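Local coordinates for aminotransferase, class III (Thermomicrobium roseum, PDB 6IO1), which acts as a thermostable, (S)-enantioselective omega-transaminase, probably moving amino groups between substrates by way of its pyridoxal 5'-phosphate cofactor, at residues L148-A153 and T185-Y190; I131-W136 and T220-I225; Y356-L361 and L378-E383. All blocks are in the same frame, centred on the assembly; numbering follows the deposited sequence.

Contact 1: L148-A153 and T185-Y190; sequences LSRRMA and TAPYKY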
loop_
_atom_site.group_PDB
_atom_site.type_symbol
_atom_site.label_atom_id
_atom_site.label_comp_id
_atom_site.label_asym_id
_atom_site.label_seq_id
_atom_site.Cartn_x
_atom_site.Cartn_y
_atom_site.Cartn_z
ATOM N N LEU B 148 2.302 -9.813 19.505
ATOM C CA LEU B 148 2.337 -11.267 19.473
ATOM C C LEU B 148 1.880 -11.766 18.108
ATOM O O LEU B 148 0.831 -11.349 17.605
ATOM C CB LEU B 148 1.457 -11.860 20.573
ATOM C CG LEU B 148 1.974 -11.756 22.010
ATOM C CD1 LEU B 148 0.889 -12.155 22.998
ATOM C CD2 LEU B 148 3.218 -12.610 22.202
ATOM N N SER B 149 2.669 -12.662 17.519
ATOM C CA SER B 149 2.351 -13.280 16.242
ATOM C C SER B 149 2.741 -14.749 16.329
ATOM O O SER B 149 3.221 -15.221 17.363
ATOM C CB SER B 149 3.058 -12.569 15.083
ATOM O OG SER B 149 2.554 -13.010 13.834
ATOM N N ARG B 150 2.516 -15.484 15.245
ATOM C CA ARG B 150 2.750 -16.917 15.242
ATOM C C ARG B 150 3.663 -17.319 14.092
ATOM O O ARG B 150 3.761 -16.633 13.071
ATOM C CB ARG B 150 1.432 -17.697 15.153
ATOM C CG ARG B 150 0.470 -17.403 16.291
ATOM C CD ARG B 150 -0.903 -17.988 16.022
ATOM N NE ARG B 150 -1.549 -17.362 14.873
ATOM C CZ ARG B 150 -2.731 -17.727 14.391
ATOM N NH1 ARG B 150 -3.415 -18.701 14.977
ATOM N NH2 ARG B 150 -3.243 -17.104 13.339
ATOM N N ARG B 151 4.350 -18.441 14.287
ATOM C CA ARG B 151 5.054 -19.088 13.191
ATOM C C ARG B 151 4.048 -19.496 12.125
ATOM O O ARG B 151 2.912 -19.858 12.438
ATOM C CB ARG B 151 5.816 -20.318 13.689
ATOM C CG ARG B 151 6.977 -20.028 14.625
ATOM C CD ARG B 151 7.588 -21.327 15.133
ATOM N NE ARG B 151 8.806 -21.110 15.908
ATOM C CZ ARG B 151 10.032 -21.132 15.394
ATOM N NH1 ARG B 151 10.209 -21.395 14.106
ATOM N NH2 ARG B 151 11.083 -20.923 16.174
ATOM N N MET B 152 4.439 -19.354 10.860
ATOM C CA MET B 152 3.644 -19.655 9.669
ATOM C C MET B 152 2.597 -18.576 9.410
ATOM O O MET B 152 1.804 -18.722 8.476
ATOM C CB MET B 152 2.952 -21.029 9.723
ATOM C CG MET B 152 3.897 -22.189 10.016
ATOM S SD MET B 152 3.056 -23.770 10.238
ATOM C CE MET B 152 2.679 -24.199 8.541
ATOM N N ALA B 153 2.545 -17.517 10.213
ATOM C CA ALA B 153 1.641 -16.409 9.945
ATOM C C ALA B 153 2.178 -15.549 8.809
ATOM O O ALA B 153 3.392 -15.392 8.651
ATOM C CB ALA B 153 1.449 -15.556 11.196
ATOM N N THR B 185 4.099 -20.516 18.409
ATOM C CA THR B 185 3.994 -21.683 17.544
ATOM C C THR B 185 2.667 -21.681 16.794
ATOM O O THR B 185 1.641 -21.217 17.298
ATOM C CB THR B 185 4.128 -22.983 18.341
ATOM O OG1 THR B 185 2.939 -23.208 19.111
ATOM C CG2 THR B 185 5.334 -22.933 19.259
ATOM N N ALA B 186 2.708 -22.164 15.550
ATOM C CA ALA B 186 1.495 -22.263 14.706
ATOM C C ALA B 186 0.626 -23.427 15.199
ATOM O O ALA B 186 1.200 -24.468 15.575
ATOM C CB ALA B 186 1.901 -22.457 13.267
ATOM N N PRO B 187 -0.722 -23.326 15.172
ATOM C CA PRO B 187 -1.584 -24.434 15.592
ATOM C C PRO B 187 -1.673 -25.358 14.369
ATOM O O PRO B 187 -2.708 -25.411 13.731
ATOM C CB PRO B 187 -2.928 -23.739 15.842
ATOM C CG PRO B 187 -2.931 -22.590 14.856
ATOM C CD PRO B 187 -1.485 -22.147 14.756
ATOM N N TYR B 188 -0.569 -26.062 14.102
ATOM C CA TYR B 188 -0.403 -26.934 12.938
ATOM C C TYR B 188 -0.346 -28.373 13.450
ATOM O O TYR B 188 0.723 -28.906 13.744
ATOM C CB TYR B 188 0.856 -26.510 12.187
ATOM C CG TYR B 188 1.224 -27.276 10.938
ATOM C CD1 TYR B 188 0.270 -27.941 10.182
ATOM C CD2 TYR B 188 2.542 -27.304 10.500
ATOM C CE1 TYR B 188 0.630 -28.629 9.035
ATOM C CE2 TYR B 188 2.905 -27.985 9.359
ATOM C CZ TYR B 188 1.946 -28.646 8.629
ATOM O OH TYR B 188 2.310 -29.326 7.490
ATOM N N LYS B 189 -1.521 -29.004 13.545
ATOM C CA LYS B 189 -1.632 -30.305 14.202
ATOM C C LYS B 189 -0.893 -31.404 13.445
ATOM O O LYS B 189 -0.342 -32.321 14.065
ATOM C CB LYS B 189 -3.104 -30.682 14.368
ATOM C CG LYS B 189 -3.351 -31.762 15.404
ATOM C CD LYS B 189 -4.813 -32.171 15.427
ATOM C CE LYS B 189 -5.108 -33.070 16.612
ATOM N NZ LYS B 189 -6.352 -33.867 16.423
ATOM N N TYR B 190 -0.888 -31.341 12.111
ATOM C CA TYR B 190 -0.337 -32.435 11.312
ATOM C C TYR B 190 1.117 -32.721 11.669
ATOM O O TYR B 190 1.544 -33.882 11.676
ATOM C CB TYR B 190 -0.467 -32.109 9.825
ATOM C CG TYR B 190 0.126 -33.143 8.896
ATOM C CD1 TYR B 190 -0.396 -34.428 8.827
ATOM C CD2 TYR B 190 1.205 -32.829 8.079
ATOM C CE1 TYR B 190 0.142 -35.372 7.974
ATOM C CE2 TYR B 190 1.750 -33.768 7.225
ATOM C CZ TYR B 190 1.216 -35.037 7.176
ATOM O OH TYR B 190 1.759 -35.972 6.324
#
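The thioether of Met152 lies in the corner between the methyl of Ala186 and the ring of Tyr188, and Met152 has the largest share of the buried surface. SD of Met152 sits 3.5 Å from CB of Ala186 and 3.6 Å from CD2 of Tyr188. A bend at chi3 (77°) then sends CE over one face of the Tyr188 ring, a CH-pi contact with CE 4.1 Å from the ring centroid and 29° off the normal. The sulfur itself meets the ring obliquely, which makes this a Met-aromatic pair whose side chains cross at about a right angle. Ala186 takes up the near part of the same chain, its CB lying 3.8 Å from CG of Met152. Beside them Thr185 is covered by Arg150 and by Arg151, whose CD comes to CA of Thr185. The bond to CB of Thr185 points away, and the backbone does the touching, its O lying 4.1 Å from CG of Arg150. Farther out, CG of Pro187 lies oblique to the guanidinium, 3.9 Å from NH1 of Arg150. No hydrogen bond joins the two segments; NH2 of Arg150 bonds to the carbonyl oxygen of Glu227, a residue of the cofactor pocket, and NH1 to the hydroxyl of Tyr242. Met152 owes its position to a type II beta turn from Arg150 to Ala153, closed by Ala153 N bonding to Arg150 O (3.2 Å). Such a turn at the end of a parallel strand, leading straight to the pocket residues His155 and Gly156, belongs to the cofactor-binding sheet of a fold type I aminotransferase.

Contact 2: I131-W136 and T220-I225; sequences IARYYW and TIAAFI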
loop_
_atom_site.group_PDB
_atom_site.type_symbol
_atom_site.label_atom_id
_atom_site.label_comp_id
_atom_site.label_asym_id
_atom_site.label_seq_id
_atom_site.Cartn_x
_atom_site.Cartn_y
_atom_site.Cartn_z
ATOM N N ILE B 131 -2.057 1.555 15.290
ATOM C CA ILE B 131 -3.222 1.983 16.059
ATOM C C ILE B 131 -3.202 1.370 17.452
ATOM O O ILE B 131 -3.517 2.040 18.437
ATOM C CB ILE B 131 -4.522 1.645 15.306
ATOM C CG1 ILE B 131 -4.762 2.653 14.182
ATOM C CG2 ILE B 131 -5.711 1.633 16.256
ATOM C CD1 ILE B 131 -6.001 2.371 13.367
ATOM N N ALA B 132 -2.843 0.090 17.560
ATOM C CA ALA B 132 -2.772 -0.542 18.876
ATOM C C ALA B 132 -1.724 0.135 19.754
ATOM O O ALA B 132 -1.982 0.469 20.924
ATOM C CB ALA B 132 -2.469 -2.034 18.727
ATOM N N ARG B 133 -0.530 0.360 19.195
ATOM C CA ARG B 133 0.526 1.004 19.970
ATOM C C ARG B 133 0.140 2.429 20.356
ATOM O O ARG B 133 0.368 2.857 21.494
ATOM C CB ARG B 133 1.839 0.973 19.189
ATOM C CG ARG B 133 2.414 -0.432 19.070
ATOM C CD ARG B 133 3.574 -0.513 18.095
ATOM N NE ARG B 133 4.368 -1.717 18.320
ATOM C CZ ARG B 133 5.306 -2.164 17.493
ATOM N NH1 ARG B 133 5.567 -1.516 16.367
ATOM N NH2 ARG B 133 5.977 -3.271 17.786
ATOM N N TYR B 134 -0.457 3.176 19.424
ATOM C CA TYR B 134 -0.906 4.537 19.704
ATOM C C TYR B 134 -2.017 4.553 20.747
ATOM O O TYR B 134 -2.099 5.476 21.564
ATOM C CB TYR B 134 -1.371 5.189 18.402
ATOM C CG TYR B 134 -1.830 6.622 18.520
ATOM C CD1 TYR B 134 -1.011 7.597 19.073
ATOM C CD2 TYR B 134 -3.082 7.004 18.059
ATOM C CE1 TYR B 134 -1.431 8.910 19.172
ATOM C CE2 TYR B 134 -3.510 8.312 18.152
ATOM C CZ TYR B 134 -2.683 9.261 18.709
ATOM O OH TYR B 134 -3.111 10.565 18.803
ATOM N N TYR B 135 -2.895 3.549 20.716
ATOM C CA TYR B 135 -3.960 3.438 21.705
ATOM C C TYR B 135 -3.381 3.276 23.099
ATOM O O TYR B 135 -3.790 3.967 24.041
ATOM C CB TYR B 135 -4.869 2.259 21.346
ATOM C CG TYR B 135 -5.806 1.796 22.443
ATOM C CD1 TYR B 135 -7.076 2.341 22.573
ATOM C CD2 TYR B 135 -5.432 0.792 23.332
ATOM C CE1 TYR B 135 -7.941 1.914 23.565
ATOM C CE2 TYR B 135 -6.288 0.361 24.329
ATOM C CZ TYR B 135 -7.542 0.925 24.439
ATOM O OH TYR B 135 -8.399 0.499 25.428
ATOM N N TRP B 136 -2.422 2.361 23.253
ATOM C CA TRP B 136 -1.790 2.202 24.561
ATOM C C TRP B 136 -1.001 3.447 24.957
ATOM O O TRP B 136 -0.940 3.800 26.140
ATOM C CB TRP B 136 -0.910 0.956 24.579
ATOM C CG TRP B 136 -1.720 -0.302 24.605
ATOM C CD1 TRP B 136 -1.699 -1.305 23.683
ATOM C CD2 TRP B 136 -2.690 -0.684 25.592
ATOM N NE1 TRP B 136 -2.586 -2.292 24.037
ATOM C CE2 TRP B 136 -3.208 -1.935 25.204
ATOM C CE3 TRP B 136 -3.167 -0.092 26.767
ATOM C CZ2 TRP B 136 -4.177 -2.605 25.947
ATOM C CZ3 TRP B 136 -4.131 -0.759 27.503
ATOM C CH2 TRP B 136 -4.625 -2.002 27.091
ATOM N N THR B 220 3.668 -5.109 28.765
ATOM C CA THR B 220 4.468 -4.677 27.627
ATOM C C THR B 220 3.909 -5.140 26.286
ATOM O O THR B 220 4.478 -4.798 25.246
ATOM C CB THR B 220 5.910 -5.175 27.774
ATOM O OG1 THR B 220 5.935 -6.606 27.688
ATOM C CG2 THR B 220 6.491 -4.744 29.112
ATOM N N ILE B 221 2.811 -5.892 26.280
ATOM C CA ILE B 221 2.267 -6.484 25.061
ATOM C C ILE B 221 1.039 -5.685 24.639
ATOM O O ILE B 221 0.010 -5.695 25.322
ATOM C CB ILE B 221 1.927 -7.967 25.258
ATOM C CG1 ILE B 221 3.170 -8.742 25.696
ATOM C CG2 ILE B 221 1.355 -8.553 23.977
ATOM C CD1 ILE B 221 2.918 -10.210 25.954
ATOM N N ALA B 222 1.152 -4.992 23.504
ATOM C CA ALA B 222 0.051 -4.187 22.992
ATOM C C ALA B 222 -1.063 -5.052 22.412
ATOM O O ALA B 222 -2.245 -4.822 22.693
ATOM C CB ALA B 222 0.568 -3.207 21.938
ATOM N N ALA B 223 -0.717 -6.055 21.605
ATOM C CA ALA B 223 -1.755 -6.797 20.901
ATOM C C ALA B 223 -1.230 -8.142 20.413
ATOM O O ALA B 223 -0.028 -8.419 20.430
ATOM C CB ALA B 223 -2.305 -5.988 19.721
ATOM N N PHE B 224 -2.177 -8.974 19.980
ATOM C CA PHE B 224 -1.935 -10.244 19.306
ATOM C C PHE B 224 -2.575 -10.147 17.930
ATOM O O PHE B 224 -3.734 -9.737 17.815
ATOM C CB PHE B 224 -2.525 -11.409 20.125
ATOM C CG PHE B 224 -2.570 -12.742 19.400
ATOM C CD1 PHE B 224 -3.538 -13.008 18.438
ATOM C CD2 PHE B 224 -1.673 -13.746 19.725
ATOM C CE1 PHE B 224 -3.582 -14.229 17.791
ATOM C CE2 PHE B 224 -1.716 -14.973 19.082
ATOM C CZ PHE B 224 -2.672 -15.213 18.114
ATOM N N ILE B 225 -1.832 -10.520 16.891
ATOM C CA ILE B 225 -2.325 -10.462 15.519
ATOM C C ILE B 225 -2.294 -11.865 14.928
ATOM O O ILE B 225 -1.309 -12.595 15.091
ATOM C CB ILE B 225 -1.515 -9.472 14.659
ATOM C CG1 ILE B 225 -2.114 -9.372 13.254
ATOM C CG2 ILE B 225 -0.040 -9.859 14.605
ATOM C CD1 ILE B 225 -1.641 -8.167 12.474
#
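The indole of Trp136 presents its pyrrole edge to the strand, and Ala222 receives it. NE1 of Trp136 gives a hydrogen bond to Ala222 O, 2.9 Å long with an N-H...O angle of 155°; the oxygen lies near the indole plane, and the donor lies in the carbonyl plane on a lone pair. On one face of the indole, CE2 of Tyr135 stands 3.7 Å above the plane over the ring centre, so the tyrosine meets that face edge-on. Arg144 adds a cation-pi contact to the same indole. CG of Trp136 is anti to its carbonyl carbon (chi1 -73°), which starts the ring toward the strand. The fit is tight: CD1 of Trp136 is 3.4 Å from CB of Ala222. The bond and the close packing beside it probably hold the indole's rotation. On the strand side the partners are small. CB of Ala132 meets CB of Ala223 at 4.1 Å, and Arg133 brushes CB of Ala222 with its CG before running on to bond Val145 O through NE. Alanines at these places let helix 131-136 and strand 221-225 come within 7.7 Å, axis to axis, running nearly antiparallel at 154°. Strand 221-226 lies between the parallel strands 146-150 and 256-260, and helix 121-138 covers it from one face of the sheet. Helix 305-312 packs against Ile131, Tyr134 and Tyr135, while Phe174 of the second subunit reaches Tyr134 and Arg133, placing the helix at the dimer interface.

Contact 3: Y356-L361 and L378-E383; sequences YLLQEL and LMLLVE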
loop_
_atom_site.group_PDB
_atom_site.type_symbol
_atom_site.label_atom_id
_atom_site.label_comp_id
_atom_site.label_asym_id
_atom_site.label_seq_id
_atom_site.Cartn_x
_atom_site.Cartn_y
_atom_site.Cartn_z
ATOM N N TYR B 356 -17.467 -29.861 -0.902
ATOM C CA TYR B 356 -17.344 -30.802 -2.012
ATOM C C TYR B 356 -15.889 -30.966 -2.440
ATOM O O TYR B 356 -15.423 -32.089 -2.677
ATOM C CB TYR B 356 -18.198 -30.337 -3.191
ATOM C CG TYR B 356 -18.087 -31.226 -4.407
ATOM C CD1 TYR B 356 -18.669 -32.485 -4.425
ATOM C CD2 TYR B 356 -17.395 -30.808 -5.536
ATOM C CE1 TYR B 356 -18.570 -33.304 -5.533
ATOM C CE2 TYR B 356 -17.290 -31.619 -6.650
ATOM C CZ TYR B 356 -17.879 -32.866 -6.643
ATOM O OH TYR B 356 -17.777 -33.678 -7.748
ATOM N N LEU B 357 -15.161 -29.854 -2.555
ATOM C CA LEU B 357 -13.758 -29.903 -2.946
ATOM C C LEU B 357 -12.928 -30.657 -1.920
ATOM O O LEU B 357 -12.066 -31.458 -2.285
ATOM C CB LEU B 357 -13.215 -28.487 -3.138
ATOM C CG LEU B 357 -13.555 -27.785 -4.455
ATOM C CD1 LEU B 357 -13.191 -26.311 -4.387
ATOM C CD2 LEU B 357 -12.850 -28.456 -5.619
ATOM N N LEU B 358 -13.166 -30.411 -0.630
ATOM C CA LEU B 358 -12.436 -31.132 0.404
ATOM C C LEU B 358 -12.732 -32.623 0.339
ATOM O O LEU B 358 -11.814 -33.446 0.406
ATOM C CB LEU B 358 -12.786 -30.577 1.783
ATOM C CG LEU B 358 -12.010 -31.165 2.962
ATOM C CD1 LEU B 358 -10.513 -31.077 2.716
ATOM C CD2 LEU B 358 -12.387 -30.464 4.258
ATOM N N GLN B 359 -14.007 -32.987 0.180
ATOM C CA GLN B 359 -14.377 -34.397 0.111
ATOM C C GLN B 359 -13.700 -35.084 -1.067
ATOM O O GLN B 359 -13.117 -36.165 -0.921
ATOM C CB GLN B 359 -15.897 -34.535 0.011
ATOM C CG GLN B 359 -16.365 -35.876 -0.534
ATOM C CD GLN B 359 -17.869 -35.938 -0.713
ATOM O OE1 GLN B 359 -18.624 -35.855 0.256
ATOM N NE2 GLN B 359 -18.313 -36.085 -1.956
ATOM N N GLU B 360 -13.763 -34.466 -2.247
ATOM C CA GLU B 360 -13.178 -35.095 -3.426
ATOM C C GLU B 360 -11.652 -35.118 -3.361
ATOM O O GLU B 360 -11.031 -36.128 -3.706
ATOM C CB GLU B 360 -13.668 -34.388 -4.689
ATOM C CG GLU B 360 -15.172 -34.500 -4.907
ATOM C CD GLU B 360 -15.658 -35.938 -4.872
ATOM O OE1 GLU B 360 -15.048 -36.791 -5.551
ATOM O OE2 GLU B 360 -16.646 -36.216 -4.161
ATOM N N LEU B 361 -11.027 -34.010 -2.948
ATOM C CA LEU B 361 -9.571 -33.946 -2.870
ATOM C C LEU B 361 -8.996 -34.831 -1.769
ATOM O O LEU B 361 -7.849 -35.275 -1.884
ATOM C CB LEU B 361 -9.125 -32.498 -2.660
ATOM C CG LEU B 361 -9.321 -31.547 -3.843
ATOM C CD1 LEU B 361 -9.189 -30.106 -3.384
ATOM C CD2 LEU B 361 -8.340 -31.850 -4.965
ATOM N N LEU B 378 -13.400 -22.209 1.000
ATOM C CA LEU B 378 -12.741 -22.329 -0.291
ATOM C C LEU B 378 -11.220 -22.291 -0.189
ATOM O O LEU B 378 -10.545 -22.267 -1.223
ATOM C CB LEU B 378 -13.235 -21.237 -1.237
ATOM C CG LEU B 378 -14.473 -21.654 -2.032
ATOM C CD1 LEU B 378 -14.807 -20.612 -3.066
ATOM C CD2 LEU B 378 -14.261 -23.011 -2.688
ATOM N N MET B 379 -10.668 -22.279 1.023
ATOM C CA MET B 379 -9.224 -22.348 1.212
ATOM C C MET B 379 -8.823 -23.811 1.353
ATOM O O MET B 379 -9.238 -24.474 2.307
ATOM C CB MET B 379 -8.802 -21.556 2.450
ATOM C CG MET B 379 -9.307 -20.125 2.480
ATOM S SD MET B 379 -8.968 -19.300 4.047
ATOM C CE MET B 379 -7.203 -19.567 4.195
ATOM N N LEU B 380 -8.025 -24.323 0.414
ATOM C CA LEU B 380 -7.674 -25.737 0.446
ATOM C C LEU B 380 -6.194 -25.924 0.148
ATOM O O LEU B 380 -5.584 -25.132 -0.574
ATOM C CB LEU B 380 -8.518 -26.547 -0.549
ATOM C CG LEU B 380 -10.031 -26.512 -0.319
ATOM C CD1 LEU B 380 -10.721 -25.666 -1.379
ATOM C CD2 LEU B 380 -10.614 -27.916 -0.281
ATOM N N LEU B 381 -5.625 -26.991 0.712
ATOM C CA LEU B 381 -4.221 -27.317 0.514
ATOM C C LEU B 381 -4.032 -28.828 0.480
ATOM O O LEU B 381 -4.603 -29.563 1.297
ATOM C CB LEU B 381 -3.339 -26.710 1.613
ATOM C CG LEU B 381 -1.826 -26.736 1.367
ATOM C CD1 LEU B 381 -1.182 -25.474 1.896
ATOM C CD2 LEU B 381 -1.176 -27.956 2.001
ATOM N N VAL B 382 -3.225 -29.270 -0.480
ATOM C CA VAL B 382 -2.737 -30.637 -0.596
ATOM C C VAL B 382 -1.252 -30.602 -0.262
ATOM O O VAL B 382 -0.450 -30.068 -1.042
ATOM C CB VAL B 382 -2.972 -31.209 -2.001
ATOM C CG1 VAL B 382 -2.400 -32.617 -2.107
ATOM C CG2 VAL B 382 -4.452 -31.190 -2.351
ATOM N N GLU B 383 -0.885 -31.133 0.906
ATOM C CA GLU B 383 0.503 -31.182 1.345
ATOM C C GLU B 383 1.163 -32.433 0.780
ATOM O O GLU B 383 0.697 -33.551 1.022
ATOM C CB GLU B 383 0.589 -31.172 2.871
ATOM C CG GLU B 383 2.005 -31.314 3.407
ATOM C CD GLU B 383 2.140 -30.842 4.840
ATOM O OE1 GLU B 383 1.195 -30.205 5.353
ATOM O OE2 GLU B 383 3.196 -31.103 5.456
#
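Leu380 is the bump of this contact, and the hollow it fills is made by Leu357, Leu358 and Leu361 on the facing side of the helix. Its CD2 goes deepest, 3.6 Å from the backbone N of Leu358 and 4.0 Å from CB of the same residue. CB of Leu357 closes one wall of the hollow at 3.9 Å from Leu380 CD2, and CD1 of Leu361 another at 4.1 Å. The second branch, CD1 of Leu380, rests against CD1 of Leu357 (3.9 Å). Both Leu357 and Leu361 cross the Leu380 side chain at about a right angle, one helical turn apart. An alanine here would probably open a gap in the hollow, leaving the side chains of Leu357 and Leu361 without their common partner. Leu378 starts in a direction away from the helix, yet its CD2 turns back to meet Leu357 CD1 at 3.9 Å. Helix and strand run nearly parallel (11°), with their axes 9.5 Å apart at closest approach, a spacing filled by these leucines. Neighbours extend the core: Val373 of the adjacent antiparallel strand touches Leu358 and Leu361, and Cys435 and Ile439 of helix 432-450 touch Leu357. A helix packed on one face of a mixed sheet, here through leucines, fits the small domain of a fold type I aminotransferase.

In the fold
Contacts 1 and 2 share the sheet that runs from strand 112-118 to strand 181-184: strands 146-150 and 221-226 are neighbours in it, and the backbone of Leu148 probably hydrogen-bonds to that of Ala223 and of Ile225. Their centres are 20 Å apart, and along the chain contact 1 falls between the two segments of contact 2. Contact 3 comes later, on the sheet of strand 379-384, which combines strands from both ends of the chain; its centre is 36 Å from that of contact 2, across the chain's centre. A probable hydrogen bond of 2.6 Å from OH of Tyr188 to OE1 of Glu383 ties the loop after strand 181-184 to strand 379-384.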